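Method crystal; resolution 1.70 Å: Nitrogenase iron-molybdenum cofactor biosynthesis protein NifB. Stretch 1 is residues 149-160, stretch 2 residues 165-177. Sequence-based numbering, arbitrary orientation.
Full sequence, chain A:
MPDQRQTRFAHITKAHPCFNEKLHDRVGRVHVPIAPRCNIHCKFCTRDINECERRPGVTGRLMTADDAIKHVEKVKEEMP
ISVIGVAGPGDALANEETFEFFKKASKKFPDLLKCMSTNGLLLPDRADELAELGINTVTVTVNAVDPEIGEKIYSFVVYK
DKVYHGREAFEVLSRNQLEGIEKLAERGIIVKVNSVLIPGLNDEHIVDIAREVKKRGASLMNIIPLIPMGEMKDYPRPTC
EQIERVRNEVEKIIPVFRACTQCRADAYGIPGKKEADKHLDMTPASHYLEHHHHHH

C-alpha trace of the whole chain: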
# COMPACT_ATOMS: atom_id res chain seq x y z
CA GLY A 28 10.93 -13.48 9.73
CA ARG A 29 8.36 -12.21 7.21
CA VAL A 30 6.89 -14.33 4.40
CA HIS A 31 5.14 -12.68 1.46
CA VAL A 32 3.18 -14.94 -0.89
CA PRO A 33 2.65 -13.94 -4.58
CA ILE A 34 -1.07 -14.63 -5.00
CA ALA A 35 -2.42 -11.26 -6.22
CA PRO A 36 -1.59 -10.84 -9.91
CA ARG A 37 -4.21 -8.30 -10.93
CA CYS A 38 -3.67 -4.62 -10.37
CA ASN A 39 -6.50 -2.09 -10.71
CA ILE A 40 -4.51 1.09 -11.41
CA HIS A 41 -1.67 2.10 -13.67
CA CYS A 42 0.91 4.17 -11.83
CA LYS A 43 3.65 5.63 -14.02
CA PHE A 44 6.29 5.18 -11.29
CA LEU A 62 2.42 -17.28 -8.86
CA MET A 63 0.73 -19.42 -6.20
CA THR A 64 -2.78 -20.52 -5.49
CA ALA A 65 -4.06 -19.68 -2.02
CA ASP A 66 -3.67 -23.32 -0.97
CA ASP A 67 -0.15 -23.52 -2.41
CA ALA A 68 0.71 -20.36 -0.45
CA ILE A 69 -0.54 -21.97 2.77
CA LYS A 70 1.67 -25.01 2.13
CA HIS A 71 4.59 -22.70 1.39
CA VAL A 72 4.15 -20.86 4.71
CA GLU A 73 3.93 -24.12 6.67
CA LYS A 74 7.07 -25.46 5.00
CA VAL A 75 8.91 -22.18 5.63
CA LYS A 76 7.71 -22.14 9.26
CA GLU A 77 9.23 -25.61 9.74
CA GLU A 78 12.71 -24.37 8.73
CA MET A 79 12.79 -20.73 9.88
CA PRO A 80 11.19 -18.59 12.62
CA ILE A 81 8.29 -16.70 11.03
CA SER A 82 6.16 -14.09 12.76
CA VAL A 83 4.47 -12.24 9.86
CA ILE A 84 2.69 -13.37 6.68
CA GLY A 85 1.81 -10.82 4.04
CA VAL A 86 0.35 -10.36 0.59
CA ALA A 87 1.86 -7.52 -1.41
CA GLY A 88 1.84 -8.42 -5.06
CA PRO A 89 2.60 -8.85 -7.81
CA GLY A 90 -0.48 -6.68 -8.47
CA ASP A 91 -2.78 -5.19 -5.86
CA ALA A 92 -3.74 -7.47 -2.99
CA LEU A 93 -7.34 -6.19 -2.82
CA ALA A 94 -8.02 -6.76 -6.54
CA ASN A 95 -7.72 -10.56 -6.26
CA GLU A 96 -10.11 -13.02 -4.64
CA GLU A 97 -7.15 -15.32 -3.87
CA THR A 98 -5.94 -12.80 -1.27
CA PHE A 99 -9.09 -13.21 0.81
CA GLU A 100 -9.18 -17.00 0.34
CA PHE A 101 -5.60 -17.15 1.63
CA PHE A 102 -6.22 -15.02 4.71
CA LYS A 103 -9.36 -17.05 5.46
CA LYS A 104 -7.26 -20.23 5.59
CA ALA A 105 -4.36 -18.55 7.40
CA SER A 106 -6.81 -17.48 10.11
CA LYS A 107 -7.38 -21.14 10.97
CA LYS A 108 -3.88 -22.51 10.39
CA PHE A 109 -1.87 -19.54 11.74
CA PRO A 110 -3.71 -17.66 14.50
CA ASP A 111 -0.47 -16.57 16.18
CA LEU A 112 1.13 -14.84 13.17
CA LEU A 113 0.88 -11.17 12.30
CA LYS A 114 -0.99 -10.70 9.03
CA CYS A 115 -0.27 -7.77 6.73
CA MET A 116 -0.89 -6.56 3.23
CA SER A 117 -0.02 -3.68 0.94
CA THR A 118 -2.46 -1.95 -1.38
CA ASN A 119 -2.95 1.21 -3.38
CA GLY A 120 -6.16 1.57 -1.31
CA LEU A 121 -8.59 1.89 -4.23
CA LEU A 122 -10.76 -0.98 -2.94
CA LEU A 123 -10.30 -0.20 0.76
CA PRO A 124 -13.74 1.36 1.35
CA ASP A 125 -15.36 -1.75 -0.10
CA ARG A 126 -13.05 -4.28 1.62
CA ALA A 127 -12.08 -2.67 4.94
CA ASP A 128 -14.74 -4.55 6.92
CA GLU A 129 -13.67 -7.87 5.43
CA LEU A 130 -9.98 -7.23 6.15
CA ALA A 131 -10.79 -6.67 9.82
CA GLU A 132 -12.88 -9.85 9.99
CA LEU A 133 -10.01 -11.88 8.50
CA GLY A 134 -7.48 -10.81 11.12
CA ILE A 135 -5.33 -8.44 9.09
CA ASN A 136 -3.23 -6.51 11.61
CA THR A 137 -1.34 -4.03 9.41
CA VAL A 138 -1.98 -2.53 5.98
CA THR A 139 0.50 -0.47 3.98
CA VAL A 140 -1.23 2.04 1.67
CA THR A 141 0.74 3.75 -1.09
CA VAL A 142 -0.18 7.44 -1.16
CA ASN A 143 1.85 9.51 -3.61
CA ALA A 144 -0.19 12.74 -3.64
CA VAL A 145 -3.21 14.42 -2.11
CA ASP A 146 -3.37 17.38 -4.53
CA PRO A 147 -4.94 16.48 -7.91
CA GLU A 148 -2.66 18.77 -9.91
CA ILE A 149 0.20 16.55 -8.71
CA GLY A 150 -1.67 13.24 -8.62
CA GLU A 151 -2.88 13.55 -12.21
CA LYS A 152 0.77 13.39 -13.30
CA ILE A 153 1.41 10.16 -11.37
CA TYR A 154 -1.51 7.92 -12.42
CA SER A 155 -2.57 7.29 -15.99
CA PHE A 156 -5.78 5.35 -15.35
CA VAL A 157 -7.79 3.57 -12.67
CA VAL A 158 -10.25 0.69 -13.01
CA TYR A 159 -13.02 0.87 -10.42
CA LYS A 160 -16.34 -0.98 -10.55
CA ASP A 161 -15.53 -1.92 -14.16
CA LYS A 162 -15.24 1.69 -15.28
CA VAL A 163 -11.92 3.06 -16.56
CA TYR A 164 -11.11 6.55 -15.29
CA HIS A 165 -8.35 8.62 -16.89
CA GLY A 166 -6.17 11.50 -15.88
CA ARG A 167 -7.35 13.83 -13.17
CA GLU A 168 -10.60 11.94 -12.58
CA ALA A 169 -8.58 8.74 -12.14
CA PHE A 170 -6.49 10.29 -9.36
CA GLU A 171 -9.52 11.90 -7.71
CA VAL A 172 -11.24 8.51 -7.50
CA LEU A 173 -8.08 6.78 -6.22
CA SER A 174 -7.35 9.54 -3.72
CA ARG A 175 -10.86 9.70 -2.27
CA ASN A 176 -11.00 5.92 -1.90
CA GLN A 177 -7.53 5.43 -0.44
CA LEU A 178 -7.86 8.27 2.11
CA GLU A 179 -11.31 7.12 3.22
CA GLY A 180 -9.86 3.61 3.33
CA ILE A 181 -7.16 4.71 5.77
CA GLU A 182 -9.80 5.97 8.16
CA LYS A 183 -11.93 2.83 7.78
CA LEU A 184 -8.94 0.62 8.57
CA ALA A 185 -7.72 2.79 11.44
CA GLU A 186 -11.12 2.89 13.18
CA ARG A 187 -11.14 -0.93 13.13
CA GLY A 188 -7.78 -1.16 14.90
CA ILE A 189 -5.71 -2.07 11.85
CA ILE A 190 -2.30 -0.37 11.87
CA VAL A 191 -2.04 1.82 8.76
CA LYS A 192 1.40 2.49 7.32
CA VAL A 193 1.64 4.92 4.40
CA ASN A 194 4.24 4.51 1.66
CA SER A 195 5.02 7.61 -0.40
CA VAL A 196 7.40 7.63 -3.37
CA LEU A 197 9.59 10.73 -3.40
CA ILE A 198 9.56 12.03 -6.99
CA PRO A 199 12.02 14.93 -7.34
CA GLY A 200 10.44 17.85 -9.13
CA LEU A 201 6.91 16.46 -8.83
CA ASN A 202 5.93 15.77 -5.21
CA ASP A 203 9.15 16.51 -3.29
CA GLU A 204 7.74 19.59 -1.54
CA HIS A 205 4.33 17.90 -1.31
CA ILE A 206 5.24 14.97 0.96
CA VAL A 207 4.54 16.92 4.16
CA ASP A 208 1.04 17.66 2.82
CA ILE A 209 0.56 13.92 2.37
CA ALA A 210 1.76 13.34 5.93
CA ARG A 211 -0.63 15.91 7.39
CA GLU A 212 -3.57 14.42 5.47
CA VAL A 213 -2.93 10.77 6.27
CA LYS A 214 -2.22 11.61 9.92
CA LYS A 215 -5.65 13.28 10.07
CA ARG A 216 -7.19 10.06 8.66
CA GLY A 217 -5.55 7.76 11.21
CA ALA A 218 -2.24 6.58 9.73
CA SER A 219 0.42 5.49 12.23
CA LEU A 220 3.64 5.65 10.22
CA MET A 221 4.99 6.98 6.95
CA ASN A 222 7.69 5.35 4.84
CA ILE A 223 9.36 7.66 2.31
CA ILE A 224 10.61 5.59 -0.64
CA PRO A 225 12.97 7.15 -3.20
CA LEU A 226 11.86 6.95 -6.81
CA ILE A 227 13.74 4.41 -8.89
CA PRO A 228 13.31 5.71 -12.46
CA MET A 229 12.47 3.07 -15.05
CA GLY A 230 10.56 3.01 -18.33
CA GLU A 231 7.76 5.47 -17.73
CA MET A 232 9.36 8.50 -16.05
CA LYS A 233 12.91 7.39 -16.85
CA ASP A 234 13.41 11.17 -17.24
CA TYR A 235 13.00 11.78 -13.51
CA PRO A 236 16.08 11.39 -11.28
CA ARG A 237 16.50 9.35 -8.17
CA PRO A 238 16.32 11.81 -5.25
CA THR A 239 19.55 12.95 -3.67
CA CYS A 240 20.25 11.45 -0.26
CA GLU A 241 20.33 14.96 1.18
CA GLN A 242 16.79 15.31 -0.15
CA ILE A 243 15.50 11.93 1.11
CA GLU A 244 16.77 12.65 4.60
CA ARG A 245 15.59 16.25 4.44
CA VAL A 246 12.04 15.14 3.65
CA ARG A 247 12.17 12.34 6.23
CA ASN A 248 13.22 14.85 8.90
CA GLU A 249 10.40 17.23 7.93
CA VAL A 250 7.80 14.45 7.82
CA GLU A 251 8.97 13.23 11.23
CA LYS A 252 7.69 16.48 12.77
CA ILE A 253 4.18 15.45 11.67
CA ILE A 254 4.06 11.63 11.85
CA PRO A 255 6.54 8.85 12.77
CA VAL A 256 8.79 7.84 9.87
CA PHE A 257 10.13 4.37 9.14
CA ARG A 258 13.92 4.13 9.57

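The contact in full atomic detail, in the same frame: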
# COMPACT_ATOMS: atom_id res chain seq x y z
N ILE A 149 -0.97 17.41 -8.77
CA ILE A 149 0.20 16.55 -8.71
C ILE A 149 -0.16 15.10 -9.00
O ILE A 149 0.56 14.41 -9.73
CB ILE A 149 0.88 16.70 -7.33
CG1 ILE A 149 1.44 18.11 -7.16
CG2 ILE A 149 1.95 15.62 -7.14
CD1 ILE A 149 1.99 18.39 -5.78
N GLY A 150 -1.29 14.63 -8.45
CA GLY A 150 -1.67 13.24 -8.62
C GLY A 150 -2.00 12.88 -10.05
O GLY A 150 -1.75 11.75 -10.48
N GLU A 151 -2.54 13.83 -10.82
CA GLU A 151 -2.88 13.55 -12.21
C GLU A 151 -1.65 13.26 -13.05
O GLU A 151 -1.77 12.67 -14.13
CB GLU A 151 -3.66 14.73 -12.80
CG GLU A 151 -2.79 15.94 -13.06
CD GLU A 151 -3.60 17.17 -13.39
OE1 GLU A 151 -4.85 17.10 -13.37
OE2 GLU A 151 -2.99 18.22 -13.68
N LYS A 152 -0.47 13.65 -12.58
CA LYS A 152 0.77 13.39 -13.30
C LYS A 152 1.42 12.07 -12.88
O LYS A 152 2.41 11.66 -13.49
CB LYS A 152 1.75 14.55 -13.07
CG LYS A 152 1.20 15.90 -13.52
CD LYS A 152 2.19 17.03 -13.29
N ILE A 153 0.86 11.40 -11.88
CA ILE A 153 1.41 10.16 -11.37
C ILE A 153 0.63 8.93 -11.84
O ILE A 153 1.22 7.87 -12.03
CB ILE A 153 1.44 10.22 -9.82
CG1 ILE A 153 2.41 11.32 -9.36
CG2 ILE A 153 1.82 8.88 -9.20
CD1 ILE A 153 2.32 11.65 -7.85
N TYR A 154 -0.68 9.05 -12.05
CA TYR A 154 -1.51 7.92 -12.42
C TYR A 154 -2.09 8.14 -13.80
O TYR A 154 -2.61 9.23 -14.10
CB TYR A 154 -2.63 7.71 -11.41
CG TYR A 154 -2.10 7.47 -10.02
CD1 TYR A 154 -1.96 8.52 -9.14
CD2 TYR A 154 -1.70 6.20 -9.61
CE1 TYR A 154 -1.46 8.33 -7.87
CE2 TYR A 154 -1.19 5.99 -8.32
CZ TYR A 154 -1.07 7.07 -7.46
OH TYR A 154 -0.57 6.91 -6.18
N SER A 155 -2.01 7.12 -14.65
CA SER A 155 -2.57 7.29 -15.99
C SER A 155 -4.02 6.84 -16.06
O SER A 155 -4.84 7.51 -16.70
CB SER A 155 -1.71 6.57 -17.02
OG SER A 155 -1.61 5.20 -16.72
N PHE A 156 -4.38 5.74 -15.41
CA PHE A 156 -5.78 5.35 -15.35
C PHE A 156 -6.03 4.48 -14.12
O PHE A 156 -5.11 3.97 -13.48
CB PHE A 156 -6.24 4.65 -16.65
CG PHE A 156 -5.60 3.30 -16.89
CD1 PHE A 156 -4.49 3.20 -17.71
CD2 PHE A 156 -6.13 2.14 -16.33
CE1 PHE A 156 -3.90 1.96 -17.98
CE2 PHE A 156 -5.54 0.90 -16.58
CZ PHE A 156 -4.43 0.82 -17.41
N VAL A 157 -7.31 4.32 -13.82
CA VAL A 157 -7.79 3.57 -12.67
C VAL A 157 -9.01 2.79 -13.12
O VAL A 157 -9.83 3.29 -13.90
CB VAL A 157 -8.10 4.54 -11.51
CG1 VAL A 157 -9.13 3.99 -10.58
CG2 VAL A 157 -6.79 4.93 -10.80
N VAL A 158 -9.11 1.54 -12.68
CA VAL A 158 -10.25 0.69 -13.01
C VAL A 158 -11.00 0.45 -11.72
O VAL A 158 -10.47 -0.16 -10.78
CB VAL A 158 -9.81 -0.64 -13.64
CG1 VAL A 158 -11.04 -1.46 -14.04
CG2 VAL A 158 -8.92 -0.35 -14.84
N TYR A 159 -12.24 0.93 -11.66
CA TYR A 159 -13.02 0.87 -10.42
C TYR A 159 -14.46 0.56 -10.79
O TYR A 159 -15.06 1.28 -11.60
CB TYR A 159 -12.91 2.18 -9.64
CG TYR A 159 -13.64 2.15 -8.31
CD1 TYR A 159 -14.65 3.07 -8.03
CD2 TYR A 159 -13.34 1.20 -7.36
CE1 TYR A 159 -15.33 3.04 -6.81
CE2 TYR A 159 -14.01 1.16 -6.13
CZ TYR A 159 -15.01 2.08 -5.88
OH TYR A 159 -15.69 2.04 -4.68
N LYS A 160 -15.00 -0.51 -10.22
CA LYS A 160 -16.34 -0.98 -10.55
C LYS A 160 -16.52 -1.08 -12.06
O LYS A 160 -17.51 -0.62 -12.63
CB LYS A 160 -17.40 -0.10 -9.89
CG LYS A 160 -17.11 0.10 -8.41
CD LYS A 160 -18.36 0.11 -7.58
CE LYS A 160 -18.07 -0.05 -6.09
NZ LYS A 160 -19.23 0.49 -5.31
N HIS A 165 -9.63 8.12 -16.39
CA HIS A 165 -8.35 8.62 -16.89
C HIS A 165 -7.98 9.92 -16.20
O HIS A 165 -8.84 10.68 -15.75
CB HIS A 165 -8.38 8.90 -18.38
CG HIS A 165 -8.69 7.70 -19.21
ND1 HIS A 165 -7.72 6.91 -19.77
CD2 HIS A 165 -9.88 7.16 -19.57
CE1 HIS A 165 -8.29 5.94 -20.45
NE2 HIS A 165 -9.60 6.06 -20.34
N GLY A 166 -6.67 10.17 -16.17
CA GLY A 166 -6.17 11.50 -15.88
C GLY A 166 -6.58 11.98 -14.51
O GLY A 166 -6.47 11.25 -13.51
N ARG A 167 -7.05 13.22 -14.46
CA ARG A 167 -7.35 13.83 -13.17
C ARG A 167 -8.47 13.08 -12.46
O ARG A 167 -8.38 12.83 -11.25
CB ARG A 167 -7.71 15.30 -13.36
CG ARG A 167 -7.98 16.01 -12.05
CD ARG A 167 -8.50 17.41 -12.29
NE ARG A 167 -7.57 18.41 -11.79
CZ ARG A 167 -7.78 19.17 -10.72
NH1 ARG A 167 -8.91 19.04 -10.02
NH2 ARG A 167 -6.87 20.05 -10.34
N GLU A 168 -9.51 12.69 -13.20
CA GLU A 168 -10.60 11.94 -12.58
C GLU A 168 -10.11 10.62 -12.01
O GLU A 168 -10.58 10.17 -10.96
CB GLU A 168 -11.72 11.69 -13.59
CG GLU A 168 -12.95 11.06 -12.96
CD GLU A 168 -14.16 11.05 -13.87
OE1 GLU A 168 -15.26 11.43 -13.40
OE2 GLU A 168 -14.02 10.67 -15.06
N ALA A 169 -9.15 9.97 -12.69
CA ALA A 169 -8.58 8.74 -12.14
C ALA A 169 -7.96 8.99 -10.76
O ALA A 169 -8.23 8.27 -9.80
CB ALA A 169 -7.55 8.15 -13.10
N PHE A 170 -7.10 10.01 -10.65
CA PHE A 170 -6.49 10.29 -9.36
C PHE A 170 -7.53 10.67 -8.31
O PHE A 170 -7.41 10.30 -7.13
CB PHE A 170 -5.45 11.41 -9.45
CG PHE A 170 -4.95 11.83 -8.11
CD1 PHE A 170 -4.07 11.03 -7.41
CD2 PHE A 170 -5.44 12.99 -7.50
CE1 PHE A 170 -3.62 11.40 -6.13
CE2 PHE A 170 -5.00 13.35 -6.24
CZ PHE A 170 -4.10 12.55 -5.56
N GLU A 171 -8.54 11.46 -8.70
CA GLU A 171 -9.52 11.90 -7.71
C GLU A 171 -10.28 10.72 -7.13
O GLU A 171 -10.56 10.68 -5.92
CB GLU A 171 -10.46 12.92 -8.34
CG GLU A 171 -9.78 14.26 -8.60
CD GLU A 171 -10.65 15.22 -9.38
OE1 GLU A 171 -11.60 14.78 -10.07
OE2 GLU A 171 -10.37 16.44 -9.31
N VAL A 172 -10.59 9.73 -7.96
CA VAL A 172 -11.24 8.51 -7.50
C VAL A 172 -10.30 7.71 -6.59
O VAL A 172 -10.68 7.29 -5.49
CB VAL A 172 -11.71 7.67 -8.70
CG1 VAL A 172 -12.20 6.29 -8.24
CG2 VAL A 172 -12.79 8.40 -9.48
N LEU A 173 -9.05 7.50 -7.04
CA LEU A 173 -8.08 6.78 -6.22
C LEU A 173 -7.87 7.49 -4.89
O LEU A 173 -7.89 6.87 -3.82
CB LEU A 173 -6.76 6.63 -6.96
CG LEU A 173 -5.62 6.03 -6.14
CD1 LEU A 173 -5.96 4.61 -5.61
CD2 LEU A 173 -4.33 6.02 -6.93
N SER A 174 -7.68 8.81 -4.94
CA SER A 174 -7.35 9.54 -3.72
C SER A 174 -8.49 9.50 -2.73
O SER A 174 -8.27 9.27 -1.53
CB SER A 174 -6.99 11.00 -4.06
OG SER A 174 -6.79 11.73 -2.84
N ARG A 175 -9.72 9.75 -3.19
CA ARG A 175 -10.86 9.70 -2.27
C ARG A 175 -10.98 8.33 -1.62
O ARG A 175 -11.16 8.22 -0.39
CB ARG A 175 -12.16 10.04 -2.99
CG ARG A 175 -13.25 10.42 -2.02
CD ARG A 175 -14.65 10.12 -2.52
NE ARG A 175 -14.74 8.77 -3.08
CZ ARG A 175 -15.62 8.42 -4.01
NH1 ARG A 175 -16.49 9.31 -4.48
NH2 ARG A 175 -15.64 7.17 -4.47
N ASN A 176 -10.84 7.27 -2.42
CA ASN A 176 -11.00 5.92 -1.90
C ASN A 176 -9.87 5.55 -0.93
O ASN A 176 -10.12 4.96 0.13
CB ASN A 176 -11.06 4.92 -3.06
CG ASN A 176 -12.44 4.88 -3.71
OD1 ASN A 176 -13.27 5.75 -3.49
ND2 ASN A 176 -12.68 3.86 -4.53
N GLN A 177 -8.63 5.89 -1.28
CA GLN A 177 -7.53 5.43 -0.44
C GLN A 177 -7.50 6.20 0.88
O GLN A 177 -7.22 5.62 1.94
CB GLN A 177 -6.19 5.53 -1.19
CG GLN A 177 -5.67 6.92 -1.45
CD GLN A 177 -4.39 6.92 -2.28
OE1 GLN A 177 -3.84 5.85 -2.63
NE2 GLN A 177 -3.89 8.09 -2.57

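Three residues cover the most surface in this contact: Tyr154, Glu151 and Phe170. The helix of the second stretch turns one side to the first stretch, and the CA-to-CB bonds of Ala169, Phe170, Val172, Leu173 and Asn176 all point toward it.

Tyr154, also directed toward its partner, meets two helix residues in different ways. Leu173 CD2 lies over one face of its ring, 3.5 Å from the centroid of the Tyr154 ring and 17° off the normal, which is CH-pi geometry; the closest pair is Tyr154 CE2 to Leu173 CD2 at 3.4 Å. Tyr154 CD1 also approaches Phe170 CD1 at 3.7 Å, at the edge of the Phe170 ring. Gly150 CA lies over one face of the Phe170 ring, 3.5 Å from the Phe170 ring centroid and 14° off its normal. An ideal CB on Gly150 would fall 2.3 Å from Phe170 CD1, a clash, so this close packing depends on the absence of a side chain.

Glu151 adds a polar contact apart from the rings. Glu151 OE1 forms a salt bridge with Arg167 NE at 3.4 Å; the N-H...acceptor angle of 139° marks the hydrogen bond within it as weak. Arg167 is shared, because Arg167 NH1 also pairs with Glu171 OE2 at 3.1 Å, one helical turn on.

At the corner, Ser155, a backbone hydrogen bond joins the stretches: Gly166 N donates to Ser155 O at 3.3 Å and 171°, nearly linear. Phe156 and His165 then form an antiparallel, non-hydrogen-bonded bridge pair, their CA atoms 4.4 Å apart. Further along the strand, which crosses the helix at 52°, Val157 CB packs 4.0 Å from Ala169 CB, and Asn176 ND2 lies over one face of the Tyr159 ring, 3.2 Å from Tyr159 CZ.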